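Local coordinates for protein putative MAR1 (Leishmania donovani, PDB 1X9G) that is of unknown function but belongs to the isochorismatase superfamily and has been described as a putative ribonuclease, at residues A46-R51 / T167-I172; L12-S17 / V107-V112; C120-V125 / S158-N163. One frame throughout, in Å; residues are numbered along the deposited sequence.

Contact 1 of 3, residues A46-R51 / T167-I172; sequences ANRLAR and TTSESI
The guanidinium of Arg48 meets Ser169 at its edge: OG lies near the guanidinium plane, only 14° out of it, and accepts a hydrogen bond from NH1, with NH1 and OG 3.0 Å apart and an angle of 149° at the hydrogen. Glu170 approaches the same group obliquely, its backbone N 3.9 Å from Arg48 NH1. The Arg48 chain leaves helix 39-55 with CG anti to the backbone N (chi1 176°); this extended first part brings CD to 3.6 Å from Ser169 OG, and the bend at chi3 turns the guanidinium so that NH1 meets it. Ser169, the first residue of helix 169-176 after the N-cap Thr168, holds OG between its own N and carbonyl carbon. That helix follows strand 164-167, the edge strand of a six-stranded parallel sheet of order 3-2-1-4-5-6, the Rossmann-like core of isochorismatase-type proteins, and the contact joins it to the helix that follows the first strand. OG, which accepts from Arg48, probably donates to Asp140 OD2. Beside this polar pair, Leu49 CD2 rests 4.3 Å from Ser169 CB, and Leu173 touches both Arg48 and Leu49. Although Glu170 OE1 comes within 5.3 Å of Arg48 NH1, OE2 of the same carboxylate is hydrogen-bonded to NE2 of His118 of the second subunit.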
loop_
_atom_site.group_PDB
_atom_site.type_symbol
_atom_site.label_atom_id
_atom_site.label_comp_id
_atom_site.label_asym_id
_atom_site.label_seq_id
_atom_site.Cartn_x
_atom_site.Cartn_y
_atom_site.Cartn_z
ATOM N N ALA A 46 -16.234 11.520 -17.167
ATOM C CA ALA A 46 -16.671 11.101 -18.513
ATOM C C ALA A 46 -16.811 12.285 -19.446
ATOM O O ALA A 46 -16.250 12.264 -20.545
ATOM C CB ALA A 46 -17.988 10.331 -18.455
ATOM N N ASN A 47 -17.502 13.330 -18.989
ATOM C CA ASN A 47 -17.538 14.611 -19.738
ATOM C C ASN A 47 -16.151 15.209 -19.917
ATOM O O ASN A 47 -15.787 15.478 -21.054
ATOM C CB ASN A 47 -18.484 15.658 -19.126
ATOM C CG ASN A 47 -19.959 15.255 -19.218
ATOM O OD1 ASN A 47 -20.429 14.731 -20.243
ATOM N ND2 ASN A 47 -20.701 15.513 -18.136
ATOM N N ARG A 48 -15.372 15.366 -18.825
ATOM C CA ARG A 48 -13.984 15.904 -18.902
ATOM C C ARG A 48 -13.092 15.274 -19.970
ATOM O O ARG A 48 -12.479 15.994 -20.759
ATOM C CB ARG A 48 -13.253 15.882 -17.548
ATOM C CG ARG A 48 -11.775 16.345 -17.626
ATOM C CD ARG A 48 -11.090 16.492 -16.210
ATOM N NE ARG A 48 -11.372 17.803 -15.603
ATOM C CZ ARG A 48 -11.169 18.121 -14.323
ATOM N NH1 ARG A 48 -10.644 17.234 -13.466
ATOM N NH2 ARG A 48 -11.474 19.344 -13.888
ATOM N N LEU A 49 -13.021 13.943 -19.981
ATOM C CA LEU A 49 -12.245 13.193 -20.995
ATOM C C LEU A 49 -12.895 13.247 -22.382
ATOM O O LEU A 49 -12.244 12.918 -23.389
ATOM C CB LEU A 49 -12.047 11.722 -20.558
ATOM C CG LEU A 49 -10.978 11.373 -19.490
ATOM C CD1 LEU A 49 -9.562 11.798 -19.916
ATOM C CD2 LEU A 49 -11.278 12.035 -18.193
ATOM N N ALA A 50 -14.181 13.616 -22.420
ATOM C CA ALA A 50 -14.932 13.663 -23.676
ATOM C C ALA A 50 -14.483 14.897 -24.381
ATOM O O ALA A 50 -14.057 14.818 -25.529
ATOM C CB ALA A 50 -16.459 13.683 -23.442
ATOM N N ARG A 51 -14.515 16.019 -23.655
ATOM C CA ARG A 51 -14.088 17.320 -24.176
ATOM C C ARG A 51 -12.603 17.331 -24.513
ATOM O O ARG A 51 -12.187 17.941 -25.517
ATOM C CB ARG A 51 -14.418 18.445 -23.191
ATOM C CG ARG A 51 -15.901 18.486 -22.703
ATOM C CD ARG A 51 -16.888 18.847 -23.788
ATOM N NE ARG A 51 -17.164 17.773 -24.740
ATOM C CZ ARG A 51 -17.955 16.724 -24.483
ATOM N NH1 ARG A 51 -18.487 16.570 -23.258
ATOM N NH2 ARG A 51 -18.183 15.794 -25.433
ATOM N N THR A 167 -4.305 7.445 -10.858
ATOM C CA THR A 167 -4.090 8.829 -10.406
ATOM C C THR A 167 -5.471 9.481 -10.366
ATOM O O THR A 167 -6.379 8.950 -9.745
ATOM C CB THR A 167 -3.074 9.617 -11.292
ATOM O OG1 THR A 167 -3.382 9.390 -12.686
ATOM C CG2 THR A 167 -1.581 9.201 -11.005
ATOM N N THR A 168 -5.628 10.612 -11.051
ATOM C CA THR A 168 -6.891 11.302 -11.146
ATOM C C THR A 168 -6.909 11.974 -12.479
ATOM O O THR A 168 -5.886 12.050 -13.152
ATOM C CB THR A 168 -7.120 12.371 -10.016
ATOM O OG1 THR A 168 -6.019 13.280 -9.977
ATOM C CG2 THR A 168 -7.265 11.745 -8.638
ATOM N N SER A 169 -8.074 12.483 -12.853
ATOM C CA SER A 169 -8.270 13.216 -14.114
ATOM C C SER A 169 -7.475 14.504 -14.250
ATOM O O SER A 169 -7.017 14.804 -15.342
ATOM C CB SER A 169 -9.768 13.422 -14.424
ATOM O OG SER A 169 -10.421 14.286 -13.492
ATOM N N GLU A 170 -7.260 15.259 -13.174
ATOM C CA GLU A 170 -6.397 16.425 -13.334
ATOM C C GLU A 170 -4.967 15.970 -13.543
ATOM O O GLU A 170 -4.317 16.423 -14.445
ATOM C CB GLU A 170 -6.554 17.470 -12.218
ATOM C CG GLU A 170 -5.414 18.449 -12.111
ATOM C CD GLU A 170 -5.729 19.637 -11.208
ATOM O OE1 GLU A 170 -6.729 20.296 -11.538
ATOM O OE2 GLU A 170 -4.985 19.939 -10.205
ATOM N N SER A 171 -4.496 15.007 -12.768
ATOM C CA SER A 171 -3.138 14.476 -12.989
ATOM C C SER A 171 -2.970 14.017 -14.412
ATOM O O SER A 171 -1.984 14.295 -15.028
ATOM C CB SER A 171 -2.885 13.249 -12.108
ATOM O OG SER A 171 -1.483 13.041 -11.978
ATOM N N ILE A 172 -3.929 13.258 -14.910
ATOM C CA ILE A 172 -3.886 12.715 -16.268
ATOM C C ILE A 172 -3.917 13.768 -17.400
ATOM O O ILE A 172 -3.156 13.614 -18.372
ATOM C CB ILE A 172 -5.023 11.679 -16.465
ATOM C CG1 ILE A 172 -4.648 10.350 -15.798
ATOM C CG2 ILE A 172 -5.308 11.403 -17.951
ATOM C CD1 ILE A 172 -5.852 9.330 -15.801
#

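Contact 2 of 3, residues L12-S17 / V107-V112; sequences LMPHYS and VDNAVV
Met13 lies across the side chain of Val111 at about a right angle, with the thioether end laid on one valine methyl. Val111 belongs to strand 109-115, an inner strand of the parallel sheet of the isochorismatase-type α/β fold, and Met13 to the irregular N-terminal segment that passes over this side of the strand before strand 21-26 begins. The CB of Met13 does not head straight for the strand. Its CG stands anti to the carbonyl carbon (chi1 -67°), and a turn at chi3 (82°) swings CE inward. From there the methyl also comes 4.2 Å from Asn109 CB, the two side chains crossing obliquely. Pro14 meets Asn109 from the opposite direction, presenting its CD edge to the end of the asparagine side chain. Asn109 and Val111 are two residues apart on the strand, so they point to the same side of the sheet and together offer one surface to the loop. Thr21 and Phe136 from the adjacent strands, with Ile172 and Met176 from helix 169-176, also touch the methionine. Val111 CG2 is 3.7 Å from Met13 CE and 4.0 Å from Met13 SD.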
loop_
_atom_site.group_PDB
_atom_site.type_symbol
_atom_site.label_atom_id
_atom_site.label_comp_id
_atom_site.label_asym_id
_atom_site.label_seq_id
_atom_site.Cartn_x
_atom_site.Cartn_y
_atom_site.Cartn_z
ATOM N N LEU A 12 4.873 7.616 -16.650
ATOM C CA LEU A 12 3.503 8.184 -16.611
ATOM C C LEU A 12 2.875 8.179 -18.014
ATOM O O LEU A 12 3.419 7.537 -18.905
ATOM C CB LEU A 12 3.530 9.599 -16.020
ATOM C CG LEU A 12 4.009 9.805 -14.586
ATOM C CD1 LEU A 12 4.433 11.214 -14.350
ATOM C CD2 LEU A 12 2.898 9.450 -13.611
ATOM N N MET A 13 1.740 8.849 -18.216
ATOM C CA MET A 13 1.248 9.087 -19.594
ATOM C C MET A 13 2.291 9.877 -20.429
ATOM O O MET A 13 2.904 10.835 -19.929
ATOM C CB MET A 13 -0.092 9.831 -19.607
ATOM C CG MET A 13 -1.222 9.001 -19.027
ATOM S SD MET A 13 -2.832 9.354 -19.656
ATOM C CE MET A 13 -2.802 8.402 -21.185
ATOM N N PRO A 14 2.547 9.439 -21.673
ATOM C CA PRO A 14 3.448 10.209 -22.535
ATOM C C PRO A 14 2.666 11.384 -23.108
ATOM O O PRO A 14 1.422 11.362 -23.019
ATOM C CB PRO A 14 3.828 9.207 -23.638
ATOM C CG PRO A 14 2.723 8.218 -23.682
ATOM C CD PRO A 14 2.020 8.228 -22.336
ATOM N N HIS A 15 3.374 12.388 -23.661
ATOM C CA HIS A 15 2.757 13.501 -24.405
ATOM C C HIS A 15 1.676 12.974 -25.358
ATOM O O HIS A 15 1.876 11.962 -26.015
ATOM C CB HIS A 15 3.792 14.388 -25.158
ATOM C CG HIS A 15 3.155 15.587 -25.794
ATOM N ND1 HIS A 15 2.814 15.627 -27.134
ATOM C CD2 HIS A 15 2.668 16.734 -25.251
ATOM C CE1 HIS A 15 2.172 16.754 -27.395
ATOM N NE2 HIS A 15 2.062 17.442 -26.270
ATOM N N TYR A 16 0.537 13.657 -25.423
ATOM C CA TYR A 16 -0.612 13.190 -26.240
ATOM C C TYR A 16 -0.323 12.785 -27.696
ATOM O O TYR A 16 -1.075 11.979 -28.271
ATOM C CB TYR A 16 -1.804 14.167 -26.215
ATOM C CG TYR A 16 -1.548 15.587 -26.717
ATOM C CD1 TYR A 16 -1.626 16.669 -25.833
ATOM C CD2 TYR A 16 -1.288 15.865 -28.073
ATOM C CE1 TYR A 16 -1.419 17.980 -26.260
ATOM C CE2 TYR A 16 -1.071 17.202 -28.527
ATOM C CZ TYR A 16 -1.141 18.256 -27.601
ATOM O OH TYR A 16 -0.938 19.590 -27.956
ATOM N N SER A 17 0.756 13.327 -28.263
ATOM C CA SER A 17 1.099 13.120 -29.665
ATOM C C SER A 17 1.996 11.912 -29.906
ATOM O O SER A 17 2.287 11.584 -31.059
ATOM C CB SER A 17 1.765 14.387 -30.242
ATOM O OG SER A 17 3.023 14.616 -29.615
ATOM N N VAL A 107 -3.640 1.009 -30.537
ATOM C CA VAL A 107 -3.742 1.920 -29.389
ATOM C C VAL A 107 -2.714 1.470 -28.379
ATOM O O VAL A 107 -2.575 0.272 -28.147
ATOM C CB VAL A 107 -5.223 2.012 -28.813
ATOM C CG1 VAL A 107 -5.281 2.633 -27.392
ATOM C CG2 VAL A 107 -6.124 2.849 -29.752
ATOM N N ASP A 108 -1.961 2.419 -27.816
ATOM C CA ASP A 108 -0.904 2.097 -26.835
ATOM C C ASP A 108 -1.344 2.190 -25.376
ATOM O O ASP A 108 -0.854 1.423 -24.518
ATOM C CB ASP A 108 0.287 3.002 -27.063
ATOM C CG ASP A 108 0.865 2.817 -28.435
ATOM O OD1 ASP A 108 0.514 3.582 -29.363
ATOM O OD2 ASP A 108 1.632 1.854 -28.594
ATOM N N ASN A 109 -2.252 3.140 -25.113
ATOM C CA ASN A 109 -2.679 3.507 -23.770
ATOM C C ASN A 109 -4.187 3.509 -23.627
ATOM O O ASN A 109 -4.880 3.983 -24.506
ATOM C CB ASN A 109 -2.196 4.907 -23.425
ATOM C CG ASN A 109 -0.794 5.157 -23.875
ATOM O OD1 ASN A 109 -0.583 5.695 -24.944
ATOM N ND2 ASN A 109 0.176 4.752 -23.078
ATOM N N ALA A 110 -4.691 3.013 -22.513
ATOM C CA ALA A 110 -6.096 3.077 -22.225
ATOM C C ALA A 110 -6.285 3.800 -20.917
ATOM O O ALA A 110 -5.643 3.468 -19.928
ATOM C CB ALA A 110 -6.679 1.694 -22.153
ATOM N N VAL A 111 -7.152 4.797 -20.935
ATOM C CA VAL A 111 -7.603 5.541 -19.789
ATOM C C VAL A 111 -9.008 5.011 -19.504
ATOM O O VAL A 111 -9.953 5.211 -20.301
ATOM C CB VAL A 111 -7.667 7.042 -20.126
ATOM C CG1 VAL A 111 -8.295 7.867 -18.995
ATOM C CG2 VAL A 111 -6.307 7.589 -20.557
ATOM N N VAL A 112 -9.160 4.330 -18.367
ATOM C CA VAL A 112 -10.353 3.545 -18.072
ATOM C C VAL A 112 -11.106 4.179 -16.931
ATOM O O VAL A 112 -10.520 4.511 -15.924
ATOM C CB VAL A 112 -9.989 2.098 -17.763
ATOM C CG1 VAL A 112 -11.228 1.278 -17.488
ATOM C CG2 VAL A 112 -9.288 1.490 -18.924
#

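Contact 3 of 3, residues C120-V125 / S158-N163; sequences CILQTV and SSWGPN
Leu122 is the first residue of 120-125 to reach Trp160, two places beyond Cys120, which packs near Asp27 and Val26 at the other side of helix 117-130. Related hydrolases carry a nucleophilic cysteine near the start of the corresponding helix, but no such role is established here. With CG of Leu122 anti to the backbone N (chi1 -176°) and chi2 at 74°, CD1 comes to 3.6 Å from Trp160 CH2; the leucine crosses the indole at about a right angle. Gln123 turns its CB away from the loop, and its NE2 is hydrogen-bonded to the carbonyl oxygen of Leu174 in the third subunit. Thr124 packs on Leu24 of strand 21-26 and on Ser94, with OG1 also hydrogen-bonded to the N of Cys95. One turn after Ile121, Val125 points at the loop and sets CG2 against the rim of the indole, in the ring plane, 3.4 Å from Trp160 CZ3 and 3.5 Å from Trp160 CE3. The modelled valine is nearly eclipsed (chi1 -11°), so the exact tightness of this pair is doubtful. The benzo end of Trp160 thus fits against Leu122 and Val125, while Arg11 of the third subunit makes a cation-pi contact with the indole. Leu122 and Val125 also both touch Met157, so helix 117-130 rests on strands 21-26 and 134-143, beside helix 147-158, with Trp160 of the following loop against it.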
loop_
_atom_site.group_PDB
_atom_site.type_symbol
_atom_site.label_atom_id
_atom_site.label_comp_id
_atom_site.label_asym_id
_atom_site.label_seq_id
_atom_site.Cartn_x
_atom_site.Cartn_y
_atom_site.Cartn_z
ATOM N N CYS A 120 -16.779 -4.917 -13.625
ATOM C CA CYS A 120 -16.406 -4.668 -14.994
ATOM C C CYS A 120 -15.048 -3.987 -15.103
ATOM O O CYS A 120 -14.231 -4.396 -15.962
ATOM C CB CYS A 120 -17.492 -3.838 -15.718
ATOM S SG CYS A 120 -19.252 -4.501 -15.611
ATOM N N ILE A 121 -14.798 -2.958 -14.256
ATOM C CA ILE A 121 -13.531 -2.144 -14.335
ATOM C C ILE A 121 -12.343 -3.055 -14.108
ATOM O O ILE A 121 -11.462 -3.164 -14.933
ATOM C CB ILE A 121 -13.459 -0.950 -13.290
ATOM C CG1 ILE A 121 -14.520 0.149 -13.543
ATOM C CG2 ILE A 121 -12.064 -0.348 -13.233
ATOM C CD1 ILE A 121 -14.335 0.997 -14.789
ATOM N N LEU A 122 -12.385 -3.748 -12.978
ATOM C CA LEU A 122 -11.365 -4.706 -12.576
ATOM C C LEU A 122 -11.060 -5.757 -13.695
ATOM O O LEU A 122 -9.924 -5.905 -14.129
ATOM C CB LEU A 122 -11.761 -5.320 -11.211
ATOM C CG LEU A 122 -10.759 -6.304 -10.569
ATOM C CD1 LEU A 122 -9.519 -5.615 -9.983
ATOM C CD2 LEU A 122 -11.419 -7.173 -9.485
ATOM N N GLN A 123 -12.083 -6.455 -14.189
ATOM C CA GLN A 123 -11.880 -7.445 -15.287
ATOM C C GLN A 123 -11.366 -6.819 -16.559
ATOM O O GLN A 123 -10.478 -7.375 -17.234
ATOM C CB GLN A 123 -13.158 -8.273 -15.547
ATOM C CG GLN A 123 -13.650 -8.921 -14.247
ATOM C CD GLN A 123 -14.688 -9.993 -14.429
ATOM O OE1 GLN A 123 -14.588 -10.812 -15.336
ATOM N NE2 GLN A 123 -15.662 -10.046 -13.516
ATOM N N THR A 124 -11.898 -5.640 -16.862
ATOM C CA THR A 124 -11.472 -4.874 -18.048
ATOM C C THR A 124 -9.966 -4.579 -17.999
ATOM O O THR A 124 -9.249 -4.875 -18.968
ATOM C CB THR A 124 -12.241 -3.572 -18.097
ATOM O OG1 THR A 124 -13.631 -3.886 -18.219
ATOM C CG2 THR A 124 -11.797 -2.718 -19.208
ATOM N N VAL A 125 -9.472 -4.049 -16.860
ATOM C CA VAL A 125 -8.045 -3.755 -16.778
ATOM C C VAL A 125 -7.140 -4.977 -16.795
ATOM O O VAL A 125 -6.113 -4.923 -17.428
ATOM C CB VAL A 125 -7.601 -2.630 -15.712
ATOM C CG1 VAL A 125 -8.750 -1.866 -15.151
ATOM C CG2 VAL A 125 -6.754 -3.155 -14.623
ATOM N N SER A 158 -3.515 -1.222 -7.769
ATOM C CA SER A 158 -2.294 -0.486 -7.399
ATOM C C SER A 158 -1.024 -1.368 -7.341
ATOM O O SER A 158 0.101 -0.872 -7.369
ATOM C CB SER A 158 -2.488 0.134 -6.002
ATOM O OG SER A 158 -3.198 1.367 -6.095
ATOM N N SER A 159 -1.209 -2.668 -7.165
ATOM C CA SER A 159 -0.090 -3.583 -7.129
ATOM C C SER A 159 0.219 -4.153 -8.494
ATOM O O SER A 159 1.034 -5.031 -8.580
ATOM C CB SER A 159 -0.385 -4.720 -6.159
ATOM O OG SER A 159 -1.344 -5.600 -6.752
ATOM N N TRP A 160 -0.443 -3.669 -9.539
ATOM C CA TRP A 160 -0.293 -4.169 -10.934
ATOM C C TRP A 160 0.637 -3.293 -11.806
ATOM O O TRP A 160 0.479 -3.263 -13.049
ATOM C CB TRP A 160 -1.677 -4.279 -11.655
ATOM C CG TRP A 160 -2.546 -5.382 -11.125
ATOM C CD1 TRP A 160 -2.165 -6.359 -10.220
ATOM C CD2 TRP A 160 -3.932 -5.656 -11.447
ATOM N NE1 TRP A 160 -3.214 -7.202 -9.989
ATOM C CE2 TRP A 160 -4.297 -6.816 -10.733
ATOM C CE3 TRP A 160 -4.879 -5.067 -12.325
ATOM C CZ2 TRP A 160 -5.580 -7.384 -10.817
ATOM C CZ3 TRP A 160 -6.163 -5.637 -12.411
ATOM C CH2 TRP A 160 -6.499 -6.781 -11.640
ATOM N N GLY A 161 1.558 -2.554 -11.178
ATOM C CA GLY A 161 2.482 -1.694 -11.934
ATOM C C GLY A 161 3.508 -2.602 -12.606
ATOM O O GLY A 161 3.562 -3.788 -12.269
ATOM N N PRO A 162 4.332 -2.065 -13.561
ATOM C CA PRO A 162 4.443 -0.676 -14.083
ATOM C C PRO A 162 3.446 -0.299 -15.160
ATOM O O PRO A 162 3.339 0.870 -15.512
ATOM C CB PRO A 162 5.842 -0.634 -14.686
ATOM C CG PRO A 162 6.194 -2.062 -14.999
ATOM C CD PRO A 162 5.345 -2.968 -14.161
ATOM N N ASN A 163 2.682 -1.247 -15.669
ATOM C CA ASN A 163 1.797 -0.907 -16.739
ATOM C C ASN A 163 0.373 -0.521 -16.315
ATOM O O ASN A 163 -0.444 -0.231 -17.181
ATOM C CB ASN A 163 1.851 -1.983 -17.811
ATOM C CG ASN A 163 3.221 -2.060 -18.451
ATOM O OD1 ASN A 163 3.846 -3.111 -18.469
ATOM N ND2 ASN A 163 3.731 -0.907 -18.919
#

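Overall arrangement
The three contacts show how an α/β sandwich is closed by segments distant in sequence. Contacts 1 and 2, with centres about 12 Å apart, interlock along the chain and touch directly, Ile172 meeting Met13. Contact 3, centred about 15 Å from contact 2 and 18 Å from contact 1, is nested within the loop that contact 1 closes; contact 2 precedes it, strand 109-115 leading into helix 117-130. That strand links the two layers: Val111 packs within contact 2 and against Leu49 and Ile172 of contact 1, whereas Val112 packs on Ile121 across the sheet. All three border other subunits of the four-chain assembly: contacts 1 and 2 the second, contact 3 the third.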